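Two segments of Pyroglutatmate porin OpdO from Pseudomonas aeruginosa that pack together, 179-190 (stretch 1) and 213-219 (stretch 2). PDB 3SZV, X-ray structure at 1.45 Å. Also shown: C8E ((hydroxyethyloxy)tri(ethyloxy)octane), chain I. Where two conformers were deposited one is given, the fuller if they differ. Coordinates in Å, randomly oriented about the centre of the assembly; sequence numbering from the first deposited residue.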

# COMPACT_ATOMS: atom_id res chain seq x y z
N VAL A 179 -10.90 -13.67 8.13
CA VAL A 179 -11.81 -13.10 7.16
C VAL A 179 -11.75 -11.57 7.18
O VAL A 179 -11.15 -10.96 8.07
CB VAL A 179 -13.27 -13.57 7.37
CG1 VAL A 179 -13.37 -15.09 7.22
CG2 VAL A 179 -13.79 -13.11 8.71
N PHE A 180 -12.38 -10.96 6.18
CA PHE A 180 -12.32 -9.52 6.01
C PHE A 180 -13.41 -8.76 6.75
O PHE A 180 -14.48 -9.29 7.06
CB PHE A 180 -12.51 -9.16 4.54
CG PHE A 180 -11.50 -9.76 3.60
CD1 PHE A 180 -10.21 -9.29 3.57
CD2 PHE A 180 -11.88 -10.76 2.71
CE1 PHE A 180 -9.28 -9.84 2.68
CE2 PHE A 180 -10.96 -11.31 1.83
CZ PHE A 180 -9.67 -10.84 1.81
N SER A 181 -13.12 -7.49 7.01
CA SER A 181 -14.14 -6.51 7.36
C SER A 181 -13.80 -5.20 6.68
O SER A 181 -12.73 -5.08 6.06
CB SER A 181 -14.24 -6.32 8.88
OG SER A 181 -13.11 -5.65 9.40
N ALA A 182 -14.70 -4.24 6.74
CA ALA A 182 -14.46 -2.94 6.12
C ALA A 182 -14.11 -1.89 7.16
O ALA A 182 -14.69 -1.85 8.24
CB ALA A 182 -15.66 -2.50 5.30
N ASN A 183 -13.12 -1.06 6.84
CA ASN A 183 -12.72 0.03 7.71
C ASN A 183 -13.91 0.92 8.09
O ASN A 183 -14.66 1.35 7.19
CB ASN A 183 -11.63 0.86 7.03
CG ASN A 183 -10.94 1.81 7.98
OD1 ASN A 183 -10.14 1.39 8.82
ND2 ASN A 183 -11.26 3.10 7.87
N ARG A 184 -14.05 1.20 9.39
CA ARG A 184 -15.18 1.93 10.00
C ARG A 184 -16.52 1.22 9.93
O ARG A 184 -17.23 1.12 10.94
CB ARG A 184 -15.34 3.35 9.42
CG ARG A 184 -14.21 4.31 9.73
CD ARG A 184 -14.54 5.68 9.12
NE ARG A 184 -13.48 6.67 9.34
CZ ARG A 184 -12.44 6.86 8.53
NH1 ARG A 184 -12.32 6.14 7.42
NH2 ARG A 184 -11.54 7.78 8.84
N ILE A 185 -16.87 0.75 8.74
CA ILE A 185 -18.22 0.24 8.46
C ILE A 185 -18.46 -1.14 9.07
O ILE A 185 -19.60 -1.50 9.39
CB ILE A 185 -18.44 0.21 6.94
CG1 ILE A 185 -18.57 1.64 6.40
CG2 ILE A 185 -19.66 -0.63 6.57
CD1 ILE A 185 -18.04 1.78 4.99
N GLY A 186 -17.39 -1.92 9.23
CA GLY A 186 -17.52 -3.24 9.82
C GLY A 186 -17.94 -4.29 8.82
O GLY A 186 -17.50 -4.28 7.66
N GLY A 187 -18.78 -5.21 9.27
CA GLY A 187 -19.22 -6.32 8.45
C GLY A 187 -18.24 -7.48 8.46
O GLY A 187 -17.15 -7.40 9.03
N ARG A 188 -18.65 -8.58 7.83
CA ARG A 188 -17.81 -9.77 7.72
C ARG A 188 -17.90 -10.31 6.30
O ARG A 188 -18.99 -10.43 5.74
CB ARG A 188 -18.27 -10.84 8.72
CG ARG A 188 -17.48 -12.13 8.63
N SER A 189 -16.75 -10.63 5.70
CA SER A 189 -16.73 -11.09 4.31
C SER A 189 -15.63 -12.11 4.10
O SER A 189 -14.54 -11.95 4.65
CB SER A 189 -16.50 -9.91 3.36
OG SER A 189 -16.37 -10.37 2.03
N ASP A 190 -15.91 -13.15 3.32
CA ASP A 190 -14.85 -14.10 3.00
C ASP A 190 -14.43 -14.05 1.53
O ASP A 190 -13.83 -14.99 1.02
CB ASP A 190 -15.21 -15.53 3.43
CG ASP A 190 -16.47 -16.04 2.76
OD1 ASP A 190 -16.93 -15.40 1.80
OD2 ASP A 190 -16.98 -17.09 3.20
C4 C8E I . -19.47 -0.71 -7.84
C5 C8E I . -19.60 -2.06 -8.54
C6 C8E I . -18.44 -2.96 -8.13
C7 C8E I . -18.87 -4.41 -7.98
C8 C8E I . -19.08 -5.11 -9.32
O9 C8E I . -18.68 -6.46 -9.21
C10 C8E I . -17.29 -6.61 -8.98
C11 C8E I . -16.79 -7.52 -10.09
O12 C8E I . -15.40 -7.72 -10.10
C13 C8E I . -15.10 -8.90 -10.81
C14 C8E I . -13.86 -9.59 -10.25
O15 C8E I . -13.45 -10.58 -11.17
C16 C8E I . -12.82 -11.69 -10.57
C17 C8E I . -11.32 -11.63 -10.85
O18 C8E I . -10.66 -12.80 -10.42
C19 C8E I . -9.81 -13.34 -11.41
C20 C8E I . -8.41 -13.53 -10.83
O21 C8E I . -8.12 -14.91 -10.73
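Stretch 2 213-219: RLKDIYR

Two β-hairpins at least 25 residues apart in sequence at every contact can pack without any backbone-to-backbone hydrogen bond between them, and this pair is a compact example. Stretch 1 folds back between strands 180-182 and 186-189, paired by Phe180 N to Ser189 O (2.8 Å) and Gly186 N to Ala182 O (2.9 Å). Stretch 2 reverses over the same number of residues: Leu214 N donates to Tyr218 O (2.8 Å), while Ile217 N and Tyr218 N both reach Leu214 O (2.9 and 3.0 Å). Asp216, at phi/psi 74/7, supplies the left-handed step of the turn. The register runs antiparallel, Gly187 lying nearest Ile217 (CA to CA, 6.1 Å) and Ser189 nearest Lys215 (CA to CA, 5.6 Å).

Apolar packing carries most of the contact. Ile217, in the m, t rotamer, has the largest covered area; its CD1 lies 3.6 Å from Gly187 C and 3.8 Å from Ser189 CB. Gly187 leaves the space this methyl needs, since a CB there would come within 2.9 Å of Ile217 CD1; its backbone angles call for glycine in any case. Ala182 CB meets Ile217 CG2 at 4.0 Å and the edge of the Tyr218 ring at CE2, 4.1 Å away. Leu214, whose CA-to-CB bond points sideways, brings CD1 to 3.7 Å from Phe180 CB.

A single direct hydrogen bond joins the stretches: Ser189 OG, with chi1 t, donates to Lys215 O at 2.7 Å, tying a side chain to the turn backbone.

Three waters extend the polar contact. Water 1 accepts from Arg188 N (3.0 Å) and donates to Asp216 O (3.1 Å); water 2 links Asp190 N (2.9 Å) with Asp216 OD2 (2.7 Å). Water 3 bridges Asp190 OD1 (2.8 Å) and the extended Lys215 side chain at NZ (3.3 Å).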

# COMPACT_ATOMS: atom_id res chain seq x y z
N ARG A 213 -15.66 -5.99 -5.35
CA ARG A 213 -16.71 -6.32 -4.40
C ARG A 213 -16.09 -7.00 -3.20
O ARG A 213 -15.35 -7.98 -3.33
CB ARG A 213 -17.71 -7.28 -5.06
CG ARG A 213 -18.78 -7.82 -4.12
CD ARG A 213 -19.65 -8.88 -4.78
NE ARG A 213 -18.92 -10.12 -4.99
CZ ARG A 213 -19.44 -11.23 -5.50
NH1 ARG A 213 -20.73 -11.26 -5.85
NH2 ARG A 213 -18.69 -12.31 -5.66
N LEU A 214 -16.38 -6.46 -2.02
CA LEU A 214 -16.12 -7.17 -0.78
C LEU A 214 -17.46 -7.84 -0.44
O LEU A 214 -18.40 -7.19 0.05
CB LEU A 214 -15.67 -6.21 0.31
CG LEU A 214 -15.21 -6.84 1.63
CD1 LEU A 214 -14.05 -7.81 1.40
CD2 LEU A 214 -14.79 -5.77 2.61
N LYS A 215 -17.57 -9.13 -0.77
CA LYS A 215 -18.84 -9.84 -0.77
C LYS A 215 -19.56 -9.71 0.56
O LYS A 215 -18.97 -9.88 1.63
CB LYS A 215 -18.62 -11.32 -1.13
CG LYS A 215 -19.92 -12.08 -1.39
CD LYS A 215 -19.65 -13.54 -1.76
CE LYS A 215 -20.96 -14.29 -1.97
NZ LYS A 215 -20.74 -15.76 -2.16
N ASP A 216 -20.85 -9.37 0.47
CA ASP A 216 -21.73 -9.20 1.63
C ASP A 216 -21.47 -7.92 2.42
O ASP A 216 -22.06 -7.72 3.48
CB ASP A 216 -21.69 -10.42 2.55
CG ASP A 216 -22.08 -11.69 1.84
OD1 ASP A 216 -23.17 -11.73 1.24
OD2 ASP A 216 -21.27 -12.65 1.85
N ILE A 217 -20.61 -7.05 1.90
CA ILE A 217 -20.40 -5.74 2.51
C ILE A 217 -20.59 -4.61 1.50
O ILE A 217 -21.56 -3.87 1.57
CB ILE A 217 -19.05 -5.60 3.23
CG1 ILE A 217 -18.89 -6.73 4.25
CG2 ILE A 217 -18.98 -4.24 3.93
CD1 ILE A 217 -17.55 -6.69 5.00
N TYR A 218 -19.69 -4.50 0.52
CA TYR A 218 -19.79 -3.40 -0.42
C TYR A 218 -19.33 -3.73 -1.84
O TYR A 218 -18.58 -4.70 -2.06
CB TYR A 218 -19.05 -2.16 0.10
CG TYR A 218 -17.53 -2.25 0.08
CD1 TYR A 218 -16.82 -2.11 -1.11
CD2 TYR A 218 -16.79 -2.47 1.25
CE1 TYR A 218 -15.41 -2.18 -1.14
CE2 TYR A 218 -15.39 -2.55 1.23
CZ TYR A 218 -14.72 -2.41 0.04
OH TYR A 218 -13.34 -2.49 0.04
N ARG A 219 -19.79 -2.93 -2.79
CA ARG A 219 -19.28 -2.92 -4.16
C ARG A 219 -18.63 -1.56 -4.36
O ARG A 219 -19.13 -0.55 -3.87
CB ARG A 219 -20.42 -3.08 -5.17
CG ARG A 219 -21.25 -4.34 -5.01
CD ARG A 219 -22.50 -4.29 -5.90
NE ARG A 219 -23.36 -5.44 -5.66
CZ ARG A 219 -24.47 -5.70 -6.35
NH1 ARG A 219 -24.85 -4.88 -7.32
NH2 ARG A 219 -25.19 -6.77 -6.06
O HOH W 1 -21.32 -8.45 6.37
O HOH W 2 -18.64 -13.26 2.22
O HOH W 3 -17.92 -16.48 -0.63